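Side-chain contacts in pumilio homolog 23 (PDB 5WZJ), which binds RNA in a sequence-specific way through a superhelix of pumilio repeats, recognises a site in 18S rRNA, and probably regulates translation and mRNA stability: residues C75-L80 against S122-A127; E457-T462 against R470-F475; E498-T503 against L529-D534. All coordinates share one frame; numbering follows the deposited sequence.

Contact 1 (C75-L80 against S122-A127); sequences CELDQL and SVIEEA
Leu77 reaches across to Val123 and Ile124, so that helix 77-87 of the first pumilio repeat meets helix 121-137, which begins in the second. Such helix-on-helix packing of successive repeats builds the right-handed superhelix of this family. The leucine side chain is directed at the other segment, its CG anti to the backbone N (chi1 178°), and its fork opens between two consecutive residues there. The two sides of the fork do different work. On one, Val123 lies obliquely to the leucine and brings up a single methyl: CG1 is 4.2 Å from Leu77 CG and hardly farther from CD2. On the other, Leu77 CD1 lies 4.3 Å from Ile124 CG1, so it meets the middle of the isoleucine chain and not its terminal methyl. These are light van der Waals contacts between aliphatic groups, and no hydrogen bond joins the two segments.

Neighbouring residues extend the contact. Leu77 also touches His114 and Ala120 in the loop that leads into helix 121-137, while Ile124 packs on Leu111 of helix 100-112, which Leu80 touches as well. Farther along helix 77-87, Val123 and Ala127 both rest on Cys81, continuing the seam beyond Leu77. Because the leucine stands in the first turn of its helix, the contact belongs to that helix's beginning: Glu76 holds the N-cap position, and its carbonyl O accepts the backbone N of Leu80 at 3.0 Å.

Contact 2 (E457-T462 against R470-F475); sequences EYITET and RVIEAF. With nucleotides of chain B.
Between segments 457-462 and 470-475, on two helices of the seventh pumilio repeat, the CA atoms of Thr462 and Ile472 come nearest, 7.7 Å apart. Ile472 carries the contact with the end of its chain: CD1 lies 3.9 Å from Thr462 CG2 and 3.7 Å from the backbone O of Ile459, whose CG2 brushes the same methyl. Thr462 can offer CG2 because its OG1 is turned back along the helix (chi1 -55°) to donate to Tyr458 O at 2.8 Å; that carbonyl takes the Thr462 backbone N on the opposite face of its plane.

From the helix of Ile472, Arg470 and Glu473 turn to the RNA, as in other pumilio recognition helices. The Arg470 guanidinium lies flat against G2 of chain B, nearly parallel to it, while A3 of chain B slants across the opposite face at roughly 45°, its N6 over the rim; NH2 makes a weak bond to N7 of A3. Glu473 reads the Watson-Crick edge of G2 with both oxygens, OE1 taking N1 at 2.8 Å (165°) and OE2 taking N2 at 2.8 Å. Lys511 and Thr508 bind the same carboxylate and would help to fix it. A serine in place of Arg470 would probably leave one face of the G2 base without its flat cover and A3 N7 without its weak donor, so that A3 could shift more easily.

Behind the RNA-facing helix, Leu488 of helix 482-490 packs on both Ile459 and Ile472, while Val471 rests on helix 427-436 and Phe475 on helices 445-453 and 482-490.

Contact 3 (E498-T503 against L529-D534); sequences ELSLHT and LDVKVD
Val531 and Leu501 supply the apolar part of this contact, each presenting one methyl to the other: Leu501 CD2 and Val531 CG2 are 4.3 Å apart. The same leucine methyl also lies 4.1 Å from the backbone C of Asp534 and 4.2 Å from its CB. Asp534 thus takes part through its backbone and the root of its side chain, not through its carboxylate. Leu535 extends the apolar patch, touching both Leu501 and Ser500.

Val531 CG2 has a second neighbour, Ser500 OG, at 3.8 Å. This is a van der Waals touch; the hydroxyl spends its hydrogen bond on Gly497 O, one turn back in its own helix. With chi1 at 73°, OG stands in the crowded position between the backbone N and carbonyl carbon, from which it reaches both the methyl and that oxygen.

In the fold, helix 496-501 belongs to the eighth pumilio repeat, and Val531 is the residue between helices 518-530 and 532-537, at the N-cap of the latter. The contact therefore lays the turn between two later helices against helix 496-501.

No hydrogen bond crosses between the segments; the polar bonds lie within one of them or run to residues outside. His502 ND1 donates to Glu498 O at 3.3 Å, nearly straight at 173°; the oxygen lies in the plane of the ring, while the nitrogen stands well above the carbonyl plane. This helps to hold the imidazole's rotation. Glu498 forms a salt bridge with Lys464, and Lys532 one with Asp551, and the side-chain amide of Gln540 binds Ser500 O.

Overall arrangement
Contacts 2 and 3 are neighbours toward the C-terminal end of the half-donut, their centres 18 Å apart and their nearest atoms about 5 Å. Contact 1 belongs to the other arm: its centre is 55 Å from each of theirs. None of the three touches another. Contact 2 itself includes the residues that meet the RNA, Glu473 reading G2 of chain B and Arg470 lying between G2 and A3. Contact 3 comes within about 3 Å of the nucleic acid, where Thr503 packs on a sugar. The nearest atom of contact 1 is about 15 Å from the bound nucleic acid. Lys464, between the segments of contact 2, pairs with Glu498 of contact 3, bridging adjacent repeats.

Contact 1 (C75-L80 against S122-A127)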
loop_
_atom_site.group_PDB
_atom_site.type_symbol
_atom_site.label_atom_id
_atom_site.label_comp_id
_atom_site.label_asym_id
_atom_site.label_seq_id
_atom_site.Cartn_x
_atom_site.Cartn_y
_atom_site.Cartn_z
ATOM N N CYS A 75 -17.442 26.114 9.097
ATOM C CA CYS A 75 -18.845 26.373 9.371
ATOM C C CYS A 75 -19.475 25.159 10.050
ATOM O O CYS A 75 -18.854 24.103 10.203
ATOM C CB CYS A 75 -19.589 26.719 8.083
ATOM S SG CYS A 75 -19.841 25.276 6.970
ATOM N N GLU A 76 -20.728 25.304 10.458
ATOM C CA GLU A 76 -21.456 24.209 11.075
ATOM C C GLU A 76 -22.283 23.465 10.033
ATOM O O GLU A 76 -22.433 23.905 8.891
ATOM C CB GLU A 76 -22.339 24.725 12.214
ATOM C CG GLU A 76 -21.591 24.863 13.531
ATOM C CD GLU A 76 -22.235 25.871 14.460
ATOM O OE1 GLU A 76 -22.986 26.742 13.967
ATOM O OE2 GLU A 76 -21.992 25.793 15.682
ATOM N N LEU A 77 -22.852 22.338 10.467
ATOM C CA LEU A 77 -23.455 21.376 9.547
ATOM C C LEU A 77 -24.599 21.988 8.741
ATOM O O LEU A 77 -24.689 21.784 7.525
ATOM C CB LEU A 77 -23.934 20.155 10.333
ATOM C CG LEU A 77 -24.654 19.043 9.561
ATOM C CD1 LEU A 77 -23.732 18.402 8.544
ATOM C CD2 LEU A 77 -25.186 17.999 10.535
ATOM N N ASP A 78 -25.488 22.736 9.396
ATOM C CA ASP A 78 -26.648 23.270 8.688
ATOM C C ASP A 78 -26.229 24.186 7.547
ATOM O O ASP A 78 -26.787 24.116 6.447
ATOM C CB ASP A 78 -27.568 24.022 9.650
ATOM C CG ASP A 78 -28.380 23.090 10.533
ATOM O OD1 ASP A 78 -28.478 21.884 10.209
ATOM O OD2 ASP A 78 -28.929 23.572 11.546
ATOM N N GLN A 79 -25.251 25.061 7.797
ATOM C CA GLN A 79 -24.826 26.007 6.771
ATOM C C GLN A 79 -24.080 25.291 5.655
ATOM O O GLN A 79 -24.219 25.646 4.479
ATOM C CB GLN A 79 -23.960 27.110 7.393
ATOM C CG GLN A 79 -24.728 28.099 8.288
ATOM C CD GLN A 79 -25.449 27.421 9.461
ATOM O OE1 GLN A 79 -24.857 26.649 10.221
ATOM N NE2 GLN A 79 -26.743 27.693 9.591
ATOM N N LEU A 80 -23.287 24.279 6.014
ATOM C CA LEU A 80 -22.617 23.453 5.018
ATOM C C LEU A 80 -23.628 22.790 4.090
ATOM O O LEU A 80 -23.507 22.870 2.861
ATOM C CB LEU A 80 -21.759 22.398 5.715
ATOM C CG LEU A 80 -21.200 21.321 4.780
ATOM C CD1 LEU A 80 -20.195 21.904 3.776
ATOM C CD2 LEU A 80 -20.572 20.215 5.587
ATOM N N SER A 122 -29.399 11.970 8.681
ATOM C CA SER A 122 -30.304 12.271 7.572
ATOM C C SER A 122 -29.945 13.569 6.873
ATOM O O SER A 122 -30.176 13.707 5.667
ATOM C CB SER A 122 -31.753 12.327 8.056
ATOM O OG SER A 122 -32.275 11.012 8.133
ATOM N N VAL A 123 -29.409 14.539 7.605
ATOM C CA VAL A 123 -28.989 15.777 6.965
ATOM C C VAL A 123 -27.803 15.514 6.035
ATOM O O VAL A 123 -27.749 16.032 4.914
ATOM C CB VAL A 123 -28.687 16.829 8.048
ATOM C CG1 VAL A 123 -28.127 18.055 7.449
ATOM C CG2 VAL A 123 -29.979 17.184 8.788
ATOM N N ILE A 124 -26.858 14.672 6.462
ATOM C CA ILE A 124 -25.742 14.316 5.586
ATOM C C ILE A 124 -26.252 13.580 4.354
ATOM O O ILE A 124 -25.876 13.895 3.220
ATOM C CB ILE A 124 -24.699 13.474 6.341
ATOM C CG1 ILE A 124 -24.078 14.261 7.497
ATOM C CG2 ILE A 124 -23.596 13.022 5.384
ATOM C CD1 ILE A 124 -23.143 13.421 8.347
ATOM N N GLU A 125 -27.113 12.577 4.566
ATOM C CA GLU A 125 -27.624 11.784 3.453
ATOM C C GLU A 125 -28.324 12.658 2.423
ATOM O O GLU A 125 -28.185 12.437 1.220
ATOM C CB GLU A 125 -28.577 10.699 3.962
ATOM C CG GLU A 125 -29.140 9.815 2.864
ATOM C CD GLU A 125 -30.250 8.921 3.369
ATOM O OE1 GLU A 125 -31.231 9.450 3.935
ATOM O OE2 GLU A 125 -30.129 7.690 3.223
ATOM N N GLU A 126 -29.084 13.656 2.876
ATOM C CA GLU A 126 -29.763 14.542 1.936
ATOM C C GLU A 126 -28.760 15.375 1.132
ATOM O O GLU A 126 -28.952 15.595 -0.071
ATOM C CB GLU A 126 -30.739 15.442 2.699
ATOM C CG GLU A 126 -31.422 16.516 1.873
ATOM C CD GLU A 126 -32.359 17.400 2.724
ATOM O OE1 GLU A 126 -31.986 17.765 3.867
ATOM O OE2 GLU A 126 -33.471 17.721 2.247
ATOM N N ALA A 127 -27.690 15.863 1.778
ATOM C CA ALA A 127 -26.665 16.606 1.041
ATOM C C ALA A 127 -25.982 15.712 0.010
ATOM O O ALA A 127 -25.772 16.121 -1.138
ATOM C CB ALA A 127 -25.635 17.195 2.007
#

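Contact 2 (E457-T462 against R470-F475)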
loop_
_atom_site.group_PDB
_atom_site.type_symbol
_atom_site.label_atom_id
_atom_site.label_comp_id
_atom_site.label_asym_id
_atom_site.label_seq_id
_atom_site.Cartn_x
_atom_site.Cartn_y
_atom_site.Cartn_z
ATOM N N GLU A 457 32.050 -9.540 8.221
ATOM C CA GLU A 457 31.888 -8.186 7.697
ATOM C C GLU A 457 30.668 -8.072 6.784
ATOM O O GLU A 457 29.980 -7.042 6.793
ATOM C CB GLU A 457 33.158 -7.732 6.984
ATOM C CG GLU A 457 33.554 -8.549 5.796
ATOM C CD GLU A 457 34.841 -8.039 5.178
ATOM O OE1 GLU A 457 34.795 -6.981 4.502
ATOM O OE2 GLU A 457 35.894 -8.690 5.392
ATOM N N TYR A 458 30.375 -9.110 5.991
ATOM C CA TYR A 458 29.166 -9.077 5.165
ATOM C C TYR A 458 27.899 -9.133 6.022
ATOM O O TYR A 458 26.920 -8.433 5.736
ATOM C CB TYR A 458 29.164 -10.234 4.163
ATOM C CG TYR A 458 30.152 -10.126 3.004
ATOM C CD1 TYR A 458 30.893 -8.972 2.780
ATOM C CD2 TYR A 458 30.320 -11.194 2.123
ATOM C CE1 TYR A 458 31.793 -8.889 1.712
ATOM C CE2 TYR A 458 31.200 -11.121 1.060
ATOM C CZ TYR A 458 31.933 -9.970 0.857
ATOM O OH TYR A 458 32.804 -9.919 -0.208
ATOM N N ILE A 459 27.893 -9.971 7.071
ATOM C CA ILE A 459 26.727 -10.061 7.950
ATOM C C ILE A 459 26.498 -8.744 8.689
ATOM O O ILE A 459 25.354 -8.306 8.855
ATOM C CB ILE A 459 26.878 -11.246 8.928
ATOM C CG1 ILE A 459 26.738 -12.574 8.184
ATOM C CG2 ILE A 459 25.827 -11.183 10.017
ATOM C CD1 ILE A 459 26.808 -13.830 9.085
ATOM N N THR A 460 27.568 -8.093 9.157
ATOM C CA THR A 460 27.370 -6.807 9.829
ATOM C C THR A 460 26.905 -5.743 8.842
ATOM O O THR A 460 26.029 -4.932 9.165
ATOM C CB THR A 460 28.647 -6.349 10.543
ATOM O OG1 THR A 460 29.662 -6.093 9.576
ATOM C CG2 THR A 460 29.136 -7.408 11.495
ATOM N N GLU A 461 27.461 -5.739 7.626
ATOM C CA GLU A 461 26.953 -4.835 6.597
ATOM C C GLU A 461 25.469 -5.073 6.329
ATOM O O GLU A 461 24.708 -4.119 6.111
ATOM C CB GLU A 461 27.749 -4.997 5.302
ATOM C CG GLU A 461 29.156 -4.463 5.381
ATOM C CD GLU A 461 29.187 -2.955 5.469
ATOM O OE1 GLU A 461 29.150 -2.305 4.401
ATOM O OE2 GLU A 461 29.230 -2.428 6.604
ATOM N N THR A 462 25.041 -6.341 6.323
ATOM C CA THR A 462 23.628 -6.649 6.118
ATOM C C THR A 462 22.783 -6.088 7.252
ATOM O O THR A 462 21.727 -5.488 7.021
ATOM C CB THR A 462 23.429 -8.164 6.005
ATOM O OG1 THR A 462 24.277 -8.685 4.972
ATOM C CG2 THR A 462 21.945 -8.512 5.699
ATOM N N ARG A 470 16.012 -6.633 7.994
ATOM C CA ARG A 470 14.776 -7.421 7.993
ATOM C C ARG A 470 15.029 -8.881 7.627
ATOM O O ARG A 470 14.344 -9.780 8.129
ATOM C CB ARG A 470 13.766 -6.813 7.022
ATOM C CG ARG A 470 13.465 -5.343 7.298
ATOM C CD ARG A 470 12.682 -5.171 8.583
ATOM N NE ARG A 470 11.933 -3.919 8.549
ATOM C CZ ARG A 470 10.752 -3.722 9.126
ATOM N NH1 ARG A 470 10.165 -4.697 9.806
ATOM N NH2 ARG A 470 10.153 -2.540 9.013
ATOM N N VAL A 471 15.991 -9.138 6.736
ATOM C CA VAL A 471 16.316 -10.520 6.378
ATOM C C VAL A 471 16.866 -11.263 7.592
ATOM O O VAL A 471 16.417 -12.371 7.925
ATOM C CB VAL A 471 17.305 -10.553 5.192
ATOM C CG1 VAL A 471 17.657 -12.003 4.817
ATOM C CG2 VAL A 471 16.701 -9.844 3.967
ATOM N N ILE A 472 17.850 -10.658 8.271
ATOM C CA ILE A 472 18.419 -11.261 9.478
ATOM C C ILE A 472 17.337 -11.535 10.520
ATOM O O ILE A 472 17.299 -12.613 11.132
ATOM C CB ILE A 472 19.541 -10.359 10.031
ATOM C CG1 ILE A 472 20.744 -10.404 9.079
ATOM C CG2 ILE A 472 19.951 -10.794 11.453
ATOM C CD1 ILE A 472 21.851 -9.464 9.480
ATOM N N GLU A 473 16.411 -10.586 10.713
ATOM C CA GLU A 473 15.378 -10.760 11.728
ATOM C C GLU A 473 14.417 -11.875 11.350
ATOM O O GLU A 473 13.951 -12.619 12.220
ATOM C CB GLU A 473 14.625 -9.442 11.953
ATOM C CG GLU A 473 15.460 -8.401 12.704
ATOM C CD GLU A 473 14.864 -7.002 12.647
ATOM O OE1 GLU A 473 13.639 -6.868 12.416
ATOM O OE2 GLU A 473 15.631 -6.038 12.819
ATOM N N ALA A 474 14.108 -12.009 10.060
ATOM C CA ALA A 474 13.260 -13.115 9.634
ATOM C C ALA A 474 13.953 -14.456 9.875
ATOM O O ALA A 474 13.312 -15.427 10.298
ATOM C CB ALA A 474 12.882 -12.951 8.157
ATOM N N PHE A 475 15.261 -14.531 9.603
ATOM C CA PHE A 475 16.015 -15.743 9.926
ATOM C C PHE A 475 15.990 -16.038 11.425
ATOM O O PHE A 475 15.793 -17.184 11.835
ATOM C CB PHE A 475 17.458 -15.611 9.439
ATOM C CG PHE A 475 18.404 -16.626 10.039
ATOM C CD1 PHE A 475 18.363 -17.951 9.643
ATOM C CD2 PHE A 475 19.368 -16.234 10.961
ATOM C CE1 PHE A 475 19.249 -18.885 10.180
ATOM C CE2 PHE A 475 20.264 -17.158 11.499
ATOM C CZ PHE A 475 20.187 -18.490 11.116
ATOM P P G B 2 9.082 4.440 12.734
ATOM O OP1 G B 2 8.634 5.529 11.829
ATOM O OP2 G B 2 8.086 3.555 13.385
ATOM O "O5'" G B 2 10.061 3.529 11.868
ATOM C "C5'" G B 2 11.367 3.973 11.530
ATOM C "C4'" G B 2 12.109 2.922 10.742
ATOM O "O4'" G B 2 12.365 1.763 11.565
ATOM C "C3'" G B 2 11.379 2.373 9.527
ATOM O "O3'" G B 2 11.590 3.222 8.410
ATOM C "C2'" G B 2 11.978 0.972 9.343
ATOM O "O2'" G B 2 13.102 1.015 8.472
ATOM C "C1'" G B 2 12.461 0.616 10.761
ATOM N N9 G B 2 11.741 -0.502 11.401
ATOM C C8 G B 2 10.464 -0.591 11.916
ATOM N N7 G B 2 10.198 -1.774 12.424
ATOM C C5 G B 2 11.374 -2.501 12.231
ATOM C C6 G B 2 11.722 -3.841 12.559
ATOM O O6 G B 2 11.029 -4.700 13.107
ATOM N N1 G B 2 13.025 -4.154 12.172
ATOM C C2 G B 2 13.888 -3.298 11.543
ATOM N N2 G B 2 15.104 -3.770 11.252
ATOM N N3 G B 2 13.587 -2.043 11.236
ATOM C C4 G B 2 12.326 -1.725 11.606
ATOM P P A B 3 10.613 3.210 7.135
ATOM O OP1 A B 3 10.437 4.636 6.741
ATOM O OP2 A B 3 9.431 2.355 7.409
ATOM O "O5'" A B 3 11.494 2.518 6.002
ATOM C "C5'" A B 3 12.747 3.066 5.607
ATOM C "C4'" A B 3 13.433 2.186 4.588
ATOM O "O4'" A B 3 13.784 0.919 5.200
ATOM C "C3'" A B 3 12.602 1.796 3.368
ATOM O "O3'" A B 3 12.607 2.796 2.364
ATOM C "C2'" A B 3 13.237 0.480 2.922
ATOM O "O2'" A B 3 14.414 0.704 2.156
ATOM C "C1'" A B 3 13.652 -0.129 4.261
ATOM N N9 A B 3 12.674 -1.101 4.777
ATOM C C8 A B 3 11.854 -0.967 5.876
ATOM N N7 A B 3 11.114 -2.036 6.100
ATOM C C5 A B 3 11.492 -2.926 5.086
ATOM C C6 A B 3 11.092 -4.232 4.755
ATOM N N6 A B 3 10.168 -4.912 5.439
ATOM N N1 A B 3 11.675 -4.832 3.686
ATOM C C2 A B 3 12.595 -4.164 2.988
ATOM N N3 A B 3 13.054 -2.931 3.202
ATOM C C4 A B 3 12.456 -2.364 4.268
#

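Contact 3 (E498-T503 against L529-D534)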
loop_
_atom_site.group_PDB
_atom_site.type_symbol
_atom_site.label_atom_id
_atom_site.label_comp_id
_atom_site.label_asym_id
_atom_site.label_seq_id
_atom_site.Cartn_x
_atom_site.Cartn_y
_atom_site.Cartn_z
ATOM N N GLU A 498 27.416 0.015 17.320
ATOM C CA GLU A 498 27.102 0.772 16.113
ATOM C C GLU A 498 25.696 0.460 15.615
ATOM O O GLU A 498 24.960 1.367 15.205
ATOM C CB GLU A 498 28.141 0.474 15.032
ATOM C CG GLU A 498 27.998 1.353 13.806
ATOM C CD GLU A 498 28.867 0.893 12.650
ATOM O OE1 GLU A 498 29.807 0.098 12.883
ATOM O OE2 GLU A 498 28.598 1.328 11.508
ATOM N N LEU A 499 25.290 -0.814 15.672
ATOM C CA LEU A 499 23.950 -1.186 15.232
ATOM C C LEU A 499 22.871 -0.502 16.060
ATOM O O LEU A 499 21.824 -0.111 15.525
ATOM C CB LEU A 499 23.776 -2.702 15.308
ATOM C CG LEU A 499 24.241 -3.527 14.126
ATOM C CD1 LEU A 499 24.108 -5.003 14.486
ATOM C CD2 LEU A 499 23.395 -3.173 12.913
ATOM N N SER A 500 23.084 -0.383 17.376
ATOM C CA SER A 500 22.054 0.205 18.227
ATOM C C SER A 500 21.787 1.655 17.854
ATOM O O SER A 500 20.669 2.152 18.052
ATOM C CB SER A 500 22.457 0.105 19.702
ATOM O OG SER A 500 23.503 1.011 20.013
ATOM N N LEU A 501 22.792 2.339 17.302
ATOM C CA LEU A 501 22.638 3.729 16.897
ATOM C C LEU A 501 21.828 3.868 15.611
ATOM O O LEU A 501 21.211 4.916 15.390
ATOM C CB LEU A 501 24.014 4.373 16.742
ATOM C CG LEU A 501 24.918 4.202 17.967
ATOM C CD1 LEU A 501 26.293 4.824 17.755
ATOM C CD2 LEU A 501 24.254 4.781 19.204
ATOM N N HIS A 502 21.820 2.840 14.758
ATOM C CA HIS A 502 20.927 2.806 13.603
ATOM C C HIS A 502 19.474 2.700 14.051
ATOM O O HIS A 502 19.147 1.988 15.007
ATOM C CB HIS A 502 21.247 1.615 12.689
ATOM C CG HIS A 502 22.405 1.835 11.763
ATOM N ND1 HIS A 502 23.715 1.841 12.194
ATOM C CD2 HIS A 502 22.449 2.023 10.422
ATOM C CE1 HIS A 502 24.515 2.038 11.161
ATOM N NE2 HIS A 502 23.773 2.153 10.074
ATOM N N THR A 503 18.593 3.397 13.337
ATOM C CA THR A 503 17.164 3.268 13.599
ATOM C C THR A 503 16.683 1.847 13.320
ATOM O O THR A 503 15.936 1.260 14.114
ATOM C CB THR A 503 16.389 4.268 12.741
ATOM O OG1 THR A 503 17.097 5.515 12.691
ATOM C CG2 THR A 503 15.005 4.486 13.314
ATOM N N LEU A 529 26.670 -0.471 26.517
ATOM C CA LEU A 529 27.187 0.365 27.591
ATOM C C LEU A 529 28.244 1.340 27.074
ATOM O O LEU A 529 28.248 2.516 27.451
ATOM C CB LEU A 529 27.745 -0.533 28.696
ATOM C CG LEU A 529 28.015 0.049 30.078
ATOM C CD1 LEU A 529 26.888 0.980 30.505
ATOM C CD2 LEU A 529 28.185 -1.097 31.063
ATOM N N ASP A 530 29.125 0.880 26.179
ATOM C CA ASP A 530 30.181 1.740 25.654
ATOM C C ASP A 530 29.649 2.913 24.840
ATOM O O ASP A 530 30.352 3.916 24.699
ATOM C CB ASP A 530 31.145 0.931 24.789
ATOM C CG ASP A 530 31.995 -0.024 25.601
ATOM O OD1 ASP A 530 32.312 0.294 26.767
ATOM O OD2 ASP A 530 32.352 -1.096 25.066
ATOM N N VAL A 531 28.446 2.813 24.282
ATOM C CA VAL A 531 27.886 3.885 23.466
ATOM C C VAL A 531 26.638 4.475 24.113
ATOM O O VAL A 531 25.826 5.102 23.437
ATOM C CB VAL A 531 27.598 3.399 22.032
ATOM C CG1 VAL A 531 28.860 2.812 21.400
ATOM C CG2 VAL A 531 26.468 2.368 22.022
ATOM N N LYS A 532 26.486 4.275 25.431
ATOM C CA LYS A 532 25.236 4.612 26.105
ATOM C C LYS A 532 24.905 6.093 25.976
ATOM O O LYS A 532 23.728 6.461 25.869
ATOM C CB LYS A 532 25.317 4.222 27.579
ATOM C CG LYS A 532 24.023 4.462 28.333
ATOM C CD LYS A 532 24.270 4.754 29.806
ATOM C CE LYS A 532 23.056 5.442 30.425
ATOM N NZ LYS A 532 23.326 5.896 31.818
ATOM N N VAL A 533 25.921 6.953 25.993
ATOM C CA VAL A 533 25.682 8.388 25.852
ATOM C C VAL A 533 25.055 8.687 24.492
ATOM O O VAL A 533 23.949 9.234 24.401
ATOM C CB VAL A 533 26.988 9.172 26.062
ATOM C CG1 VAL A 533 26.807 10.618 25.626
ATOM C CG2 VAL A 533 27.419 9.094 27.520
ATOM N N ASP A 534 25.750 8.307 23.415
ATOM C CA ASP A 534 25.224 8.541 22.072
ATOM C C ASP A 534 23.875 7.858 21.866
ATOM O O ASP A 534 22.992 8.408 21.197
ATOM C CB ASP A 534 26.235 8.067 21.026
ATOM C CG ASP A 534 27.432 8.995 20.910
ATOM O OD1 ASP A 534 27.227 10.226 20.981
ATOM O OD2 ASP A 534 28.571 8.503 20.751
#